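Local atomic coordinates of NanU sialic acid binding protein (Bacteroides fragilis, PDB entry 4L7T), a protein that binds sialic acid with high affinity and, as a SusD-like protein of the outer membrane, probably hands it to a partner transporter such as NanO. Residues V68-E73 with R321-Y326; A208-K213 with L238-S243; P433-D438 with S447-P452. All coordinates share one frame; numbering follows the deposited sequence. Where two conformers were deposited one is given.

Overall arrangement
Along the chain, contact 2 is nested inside the large loop closed by contact 1, and contact 3 follows once contact 1 has closed. Contact 1 lies just past the end of strand 65-67, which pairs with strand 323-324, and joins parts of the chain 248 residues apart. Contact 2 packs helix 206-223 against helix 227-244 in the helical part of the fold, on the opposite side of the chain's centre from contact 1, the two contact centres lying about 37 Å apart. Contact 3 is local, within the loop between helices 427-430 and 452-463, its centre about 28 Å from that of contact 2 and 30 Å from that of contact 1. None touches another; they lie in three separate parts of this SusD-family protein.

Contact 1: residues V68-E73 with R321-Y326; sequences VPFGGE and RLQIRY
Q323 points its side chain at V68, P69 and F70, where the turn P69-G72 begins. CG stands anti to the backbone N (chi1 175°) and comes within 3.3 Å of V68 O, while CB rests against the ring nitrogen of P69. The amide oxygen OE1 then accepts a hydrogen bond from F70 N at 3.2 Å, the N-H standing well above the carbonyl plane; the same oxygen lies 3.3 Å from F70 CD2, at the edge of that ring. Glutamine suits the place because its other half is a donor: NE2 bonds to I324 O at 2.9 Å and also to P361 O, so the amide is gripped from both ends and its orientation fixed. Y326 reaches V68 with its hydroxyl, OH donating to V68 O in the carbonyl plane over a short 2.5 Å. R321 lays its NH1 4.1 Å from E73 CB, but that nitrogen's hydrogen bond goes to A74 O. Glycine suits G72, the last position of this type I turn, where phi is positive. The contact lies just past the end of strand 65-67, which pairs antiparallel with 323-324; strand 356-363 runs beside F70 and Y326, and helix 284-289 beside R321.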
# COMPACT_ATOMS: atom_id res chain seq x y z
N VAL A 68 4.22 -12.52 19.23
CA VAL A 68 5.10 -13.67 18.89
C VAL A 68 4.31 -14.56 17.88
O VAL A 68 3.17 -14.86 18.14
CB VAL A 68 5.43 -14.42 20.20
CG1 VAL A 68 5.94 -15.82 19.94
CG2 VAL A 68 6.41 -13.54 21.01
N PRO A 69 4.94 -14.96 16.75
CA PRO A 69 4.21 -15.89 15.84
C PRO A 69 3.56 -17.07 16.59
O PRO A 69 4.23 -17.78 17.38
CB PRO A 69 5.30 -16.32 14.86
CG PRO A 69 6.21 -15.08 14.76
CD PRO A 69 6.28 -14.62 16.22
N PHE A 70 2.26 -17.29 16.43
CA PHE A 70 1.55 -18.24 17.35
C PHE A 70 2.11 -19.68 17.26
O PHE A 70 2.08 -20.45 18.25
CB PHE A 70 0.01 -18.25 17.08
CG PHE A 70 -0.39 -18.80 15.71
CD1 PHE A 70 -0.68 -20.17 15.55
CD2 PHE A 70 -0.53 -17.94 14.59
CE1 PHE A 70 -1.04 -20.71 14.31
CE2 PHE A 70 -0.87 -18.46 13.35
CZ PHE A 70 -1.16 -19.85 13.18
N GLY A 71 2.58 -20.03 16.07
CA GLY A 71 2.99 -21.45 15.73
C GLY A 71 4.42 -21.75 16.10
O GLY A 71 4.89 -22.88 15.98
N GLY A 72 5.14 -20.74 16.56
CA GLY A 72 6.54 -21.03 17.00
C GLY A 72 7.67 -20.44 16.20
O GLY A 72 8.88 -20.53 16.62
N GLU A 73 7.36 -19.84 15.07
CA GLU A 73 8.43 -19.33 14.27
C GLU A 73 9.26 -18.29 14.99
O GLU A 73 8.76 -17.41 15.78
CB GLU A 73 7.95 -18.66 12.94
CG GLU A 73 7.28 -19.61 11.95
CD GLU A 73 5.77 -19.71 12.14
OE1 GLU A 73 5.22 -19.67 13.32
OE2 GLU A 73 5.13 -19.81 11.04
N ARG A 321 6.25 -14.40 10.09
CA ARG A 321 7.36 -13.62 10.66
C ARG A 321 6.84 -12.34 11.27
O ARG A 321 7.45 -11.76 12.13
CB ARG A 321 8.44 -13.25 9.64
CG ARG A 321 9.04 -14.46 8.84
CD ARG A 321 9.85 -15.39 9.71
NE ARG A 321 10.50 -16.36 8.79
CZ ARG A 321 11.12 -17.46 9.23
NH1 ARG A 321 11.15 -17.74 10.55
NH2 ARG A 321 11.72 -18.24 8.33
N LEU A 322 5.72 -11.87 10.73
CA LEU A 322 5.00 -10.69 11.28
C LEU A 322 3.69 -11.24 11.80
O LEU A 322 2.82 -11.72 11.02
CB LEU A 322 4.68 -9.69 10.13
CG LEU A 322 5.84 -8.78 9.68
CD1 LEU A 322 5.62 -8.00 8.31
CD2 LEU A 322 6.21 -7.75 10.72
N GLN A 323 3.50 -11.15 13.12
CA GLN A 323 2.30 -11.68 13.79
C GLN A 323 1.35 -10.53 14.15
O GLN A 323 1.71 -9.68 14.97
CB GLN A 323 2.74 -12.48 15.06
CG GLN A 323 1.55 -12.97 15.91
CD GLN A 323 0.59 -13.88 15.16
OE1 GLN A 323 0.98 -14.96 14.64
NE2 GLN A 323 -0.68 -13.42 15.04
N ILE A 324 0.15 -10.53 13.57
CA ILE A 324 -0.87 -9.58 13.94
C ILE A 324 -1.12 -9.67 15.45
O ILE A 324 -1.22 -10.79 16.01
CB ILE A 324 -2.18 -9.97 13.23
CG1 ILE A 324 -2.00 -9.92 11.70
CG2 ILE A 324 -3.37 -9.08 13.73
CD1 ILE A 324 -3.04 -10.80 10.98
N ARG A 325 -1.22 -8.52 16.12
CA ARG A 325 -1.46 -8.51 17.58
C ARG A 325 -2.72 -9.37 17.88
O ARG A 325 -3.80 -9.21 17.28
CB ARG A 325 -1.65 -7.11 18.15
CG ARG A 325 -0.48 -6.19 18.15
CD ARG A 325 0.56 -6.55 19.22
NE ARG A 325 1.60 -5.50 19.28
CZ ARG A 325 2.71 -5.58 20.03
NH1 ARG A 325 2.91 -6.63 20.83
NH2 ARG A 325 3.61 -4.59 20.01
N TYR A 326 -2.57 -10.31 18.82
CA TYR A 326 -3.69 -11.25 19.09
C TYR A 326 -5.01 -10.55 19.44
O TYR A 326 -6.07 -11.02 19.02
CB TYR A 326 -3.35 -12.15 20.28
CG TYR A 326 -2.07 -13.01 20.18
CD1 TYR A 326 -1.41 -13.20 18.99
CD2 TYR A 326 -1.57 -13.63 21.31
CE1 TYR A 326 -0.23 -13.94 18.90
CE2 TYR A 326 -0.42 -14.43 21.23
CZ TYR A 326 0.24 -14.58 19.99
OH TYR A 326 1.41 -15.33 19.89

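Contact 2: residues A208-K213 with L238-S243; sequences ATQMLK and LQSIVS
With CG1 beside its own backbone N (chi1 -63°), I241 lays CG1 3.6 Å from Q210 CB; chi1 of -66° on Q210 turns its CG to S240 OG. The setting is an antiparallel helix pair, helices 206-223 and 227-244 joined by a short connection, as in the helical hairpins of the TPR-like SusD fold. The local axes approach to 8.9 Å and their directions differ by 149°. Beyond CG1, I241 CD1 extends farther to M211, touching both CG and SD. M211 is bent at chi2 and chi3, and its side chain crosses those of I241 and L238 at about a right angle. An unbranched, flexible methionine suits this place, since its sulfur can touch the end methyls of two branched residues while the side chain also touches D390, C391 and L394 of helix 388-401. L238 begins by pointing away from the other helix, yet its CD2 reaches M211 SD at 4.1 Å. Polar groups edge the apolar patch. Q210 gives its NE2 to E188 OE2, which probably holds the buried amide in place, and a serine is small enough to sit beside the glutamine's chain while its hydroxyl bonds with A237 O and Y195 OH. There S240 OG lies 3.6 Å from Q210 CG and 3.4 Å from Q210 OE1.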
# COMPACT_ATOMS: atom_id res chain seq x y z
N ALA A 208 -4.98 7.31 -11.34
CA ALA A 208 -3.86 7.03 -10.43
C ALA A 208 -3.06 8.33 -10.18
O ALA A 208 -2.67 8.59 -9.05
CB ALA A 208 -2.88 5.95 -11.09
N THR A 209 -2.81 9.15 -11.22
CA THR A 209 -2.16 10.42 -11.01
C THR A 209 -2.96 11.28 -10.07
O THR A 209 -2.39 11.91 -9.17
CB THR A 209 -1.89 11.20 -12.36
OG1 THR A 209 -0.81 10.45 -13.00
CG2 THR A 209 -1.39 12.61 -12.13
N GLN A 210 -4.30 11.28 -10.22
CA GLN A 210 -5.12 12.15 -9.34
C GLN A 210 -5.13 11.63 -7.88
O GLN A 210 -5.16 12.43 -6.94
CB GLN A 210 -6.56 12.26 -9.85
CG GLN A 210 -6.65 13.01 -11.21
CD GLN A 210 -6.10 14.37 -11.13
OE1 GLN A 210 -6.45 15.13 -10.24
NE2 GLN A 210 -5.24 14.73 -12.08
N MET A 211 -5.07 10.29 -7.70
CA MET A 211 -5.00 9.78 -6.32
C MET A 211 -3.64 10.22 -5.69
O MET A 211 -3.62 10.69 -4.54
CB MET A 211 -5.00 8.23 -6.34
CG MET A 211 -6.35 7.59 -6.56
SD MET A 211 -7.47 7.86 -5.18
CE MET A 211 -6.69 6.89 -3.87
N LEU A 212 -2.53 10.07 -6.45
CA LEU A 212 -1.24 10.42 -5.92
C LEU A 212 -1.24 11.94 -5.65
O LEU A 212 -0.71 12.39 -4.62
CB LEU A 212 -0.20 10.07 -7.01
CG LEU A 212 1.20 10.57 -6.69
CD1 LEU A 212 1.76 9.94 -5.37
CD2 LEU A 212 2.20 10.28 -7.82
N LYS A 213 -1.85 12.74 -6.57
CA LYS A 213 -1.97 14.17 -6.37
C LYS A 213 -2.69 14.45 -5.04
O LYS A 213 -2.26 15.35 -4.27
CB LYS A 213 -2.75 14.85 -7.50
CG LYS A 213 -2.78 16.41 -7.41
CD LYS A 213 -3.30 16.86 -8.79
CE LYS A 213 -3.03 18.41 -8.87
NZ LYS A 213 -3.90 19.04 -10.01
N LEU A 238 -9.30 14.66 -5.95
CA LEU A 238 -10.05 13.44 -5.56
C LEU A 238 -11.45 13.59 -6.14
O LEU A 238 -12.01 12.59 -6.61
CB LEU A 238 -10.01 13.30 -4.05
CG LEU A 238 -8.52 13.13 -3.58
CD1 LEU A 238 -8.40 13.38 -2.01
CD2 LEU A 238 -8.06 11.69 -3.87
N GLN A 239 -11.99 14.82 -6.15
CA GLN A 239 -13.34 15.06 -6.69
C GLN A 239 -13.38 14.74 -8.19
O GLN A 239 -14.42 14.28 -8.70
CB GLN A 239 -13.82 16.53 -6.45
CG GLN A 239 -14.28 16.64 -5.01
CD GLN A 239 -14.63 18.10 -4.61
OE1 GLN A 239 -14.11 19.06 -5.16
NE2 GLN A 239 -15.41 18.23 -3.61
N SER A 240 -12.25 14.96 -8.85
CA SER A 240 -12.14 14.70 -10.33
C SER A 240 -12.21 13.18 -10.61
O SER A 240 -12.63 12.80 -11.68
CB SER A 240 -10.93 15.45 -10.96
OG SER A 240 -9.80 14.61 -10.82
N ILE A 241 -11.77 12.34 -9.64
CA ILE A 241 -11.93 10.87 -9.81
C ILE A 241 -13.37 10.46 -9.63
O ILE A 241 -13.98 9.72 -10.43
CB ILE A 241 -11.04 10.14 -8.77
CG1 ILE A 241 -9.58 10.45 -9.05
CG2 ILE A 241 -11.37 8.58 -8.80
CD1 ILE A 241 -8.76 9.98 -7.83
N VAL A 242 -14.01 11.02 -8.59
CA VAL A 242 -15.47 10.76 -8.34
C VAL A 242 -16.28 11.16 -9.60
O VAL A 242 -17.20 10.44 -9.97
CB VAL A 242 -15.96 11.59 -7.14
CG1 VAL A 242 -17.50 11.48 -7.01
CG2 VAL A 242 -15.24 11.11 -5.81
N SER A 243 -15.91 12.27 -10.24
CA SER A 243 -16.72 12.72 -11.37
C SER A 243 -16.38 11.95 -12.63
O SER A 243 -17.30 11.46 -13.29
CB SER A 243 -16.54 14.22 -11.59
OG SER A 243 -15.20 14.60 -11.88

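Contact 3: residues P433-D438 with S447-P452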
# COMPACT_ATOMS: atom_id res chain seq x y z
N PRO A 433 -21.75 10.37 12.64
CA PRO A 433 -20.72 10.33 13.69
C PRO A 433 -21.14 9.65 15.00
O PRO A 433 -20.70 10.08 16.08
CB PRO A 433 -20.49 11.79 13.99
CG PRO A 433 -22.02 12.34 13.97
CD PRO A 433 -22.70 11.50 12.84
N ASN A 434 -21.89 8.56 14.87
CA ASN A 434 -22.47 7.83 15.99
C ASN A 434 -21.68 6.61 16.46
O ASN A 434 -22.10 5.92 17.42
CB ASN A 434 -23.86 7.33 15.62
CG ASN A 434 -24.78 8.43 15.04
OD1 ASN A 434 -25.65 8.15 14.17
ND2 ASN A 434 -24.54 9.65 15.43
N ASP A 435 -20.57 6.26 15.78
CA ASP A 435 -19.83 5.06 16.17
C ASP A 435 -18.82 5.45 17.26
O ASP A 435 -17.70 5.97 17.01
CB ASP A 435 -19.19 4.41 14.92
CG ASP A 435 -18.25 3.26 15.23
OD1 ASP A 435 -18.21 2.74 16.41
OD2 ASP A 435 -17.51 2.87 14.28
N LYS A 436 -19.30 5.31 18.51
CA LYS A 436 -18.58 5.80 19.67
C LYS A 436 -19.00 4.99 20.92
O LYS A 436 -19.80 4.04 20.84
CB LYS A 436 -18.69 7.30 19.80
CG LYS A 436 -20.12 7.83 19.94
CD LYS A 436 -20.14 9.34 19.74
CE LYS A 436 -21.57 9.85 19.91
NZ LYS A 436 -21.59 11.31 20.25
N GLY A 437 -18.39 5.28 22.05
CA GLY A 437 -18.83 4.63 23.28
C GLY A 437 -17.92 3.54 23.79
O GLY A 437 -16.68 3.61 23.62
N ASP A 438 -18.52 2.53 24.42
CA ASP A 438 -17.79 1.57 25.23
C ASP A 438 -16.79 0.71 24.46
O ASP A 438 -15.78 0.28 25.02
CB ASP A 438 -18.80 0.59 25.87
CG ASP A 438 -19.55 1.19 27.05
OD1 ASP A 438 -19.27 2.34 27.48
OD2 ASP A 438 -20.43 0.46 27.56
N SER A 447 -10.35 5.23 18.16
CA SER A 447 -11.24 5.90 19.12
C SER A 447 -12.54 6.27 18.46
O SER A 447 -12.79 5.92 17.30
CB SER A 447 -10.52 7.06 19.84
OG SER A 447 -9.99 8.00 18.98
N GLY A 448 -13.42 6.92 19.22
CA GLY A 448 -14.76 7.16 18.71
C GLY A 448 -14.85 8.27 17.65
O GLY A 448 -13.91 9.05 17.38
N ASP A 449 -16.05 8.33 17.04
CA ASP A 449 -16.32 9.31 16.00
C ASP A 449 -16.35 10.78 16.44
O ASP A 449 -16.43 11.66 15.56
CB ASP A 449 -17.68 9.03 15.27
CG ASP A 449 -17.66 7.84 14.31
OD1 ASP A 449 -16.60 7.22 14.04
OD2 ASP A 449 -18.76 7.47 13.84
N GLU A 450 -16.22 11.10 17.75
CA GLU A 450 -16.29 12.48 18.17
C GLU A 450 -15.22 13.32 17.62
O GLU A 450 -15.31 14.54 17.67
CB GLU A 450 -16.17 12.68 19.69
CG GLU A 450 -16.57 11.54 20.58
CD GLU A 450 -15.61 10.36 20.55
OE1 GLU A 450 -14.42 10.41 21.03
OE2 GLU A 450 -16.10 9.36 20.12
N ASP A 451 -14.15 12.74 17.05
CA ASP A 451 -13.16 13.57 16.44
C ASP A 451 -13.07 13.13 14.96
O ASP A 451 -12.90 11.94 14.73
CB ASP A 451 -11.77 13.41 17.06
CG ASP A 451 -10.76 14.28 16.38
OD1 ASP A 451 -10.74 15.52 16.52
OD2 ASP A 451 -9.94 13.73 15.55
N PRO A 452 -13.25 14.06 14.00
CA PRO A 452 -13.30 13.67 12.55
C PRO A 452 -12.03 12.95 12.08
O PRO A 452 -12.13 11.89 11.44
CB PRO A 452 -13.48 15.00 11.83
CG PRO A 452 -14.30 15.82 12.79
CD PRO A 452 -13.81 15.41 14.21
O HOH W 1 -16.35 7.18 22.20
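D449 reaches into the bend of P433-D435. Its CB lies 3.3 Å from P433 O and near P433 CB. CG, placed beside its own backbone N by chi1 of -74°, comes within 3.3 Å of D435 O. At the tip, OD2 accepts a hydrogen bond from D435 N at 2.9 Å, the N-H coming from above the carboxylate plane, and forms a salt bridge with R414. OD1 pairs with K458 in a second salt bridge and lies 3.4 Å from D435 O, two acceptors that do not bond. A short acid suits this place, meeting a backbone N-H and two basic side chains. The backbone answers, D449 N donating to D435 O at 2.9 Å, so D435 offers its N-H to the side chain of D449 and its carbonyl to the backbone of D449. D449 is the second residue of a type I beta turn, G448-D451, whose last residue is the N-cap of helix 452-463, its OD2 capping E454 N. D435 OD2 lies 4.5 Å from D449 OD1, which may cost some repulsion, probably offset by salt bridges of D435 to R334 and R462; D435 OD1 also hydrogen-bonds with Y440 OH. Glycine fits at 448, where a CB would crowd K436 CB and clash with E450 OE2. That oxygen packs 3.3 Å from K436 CB and accepts from a water, which in turn accepts from G437 N at 2.8 Å.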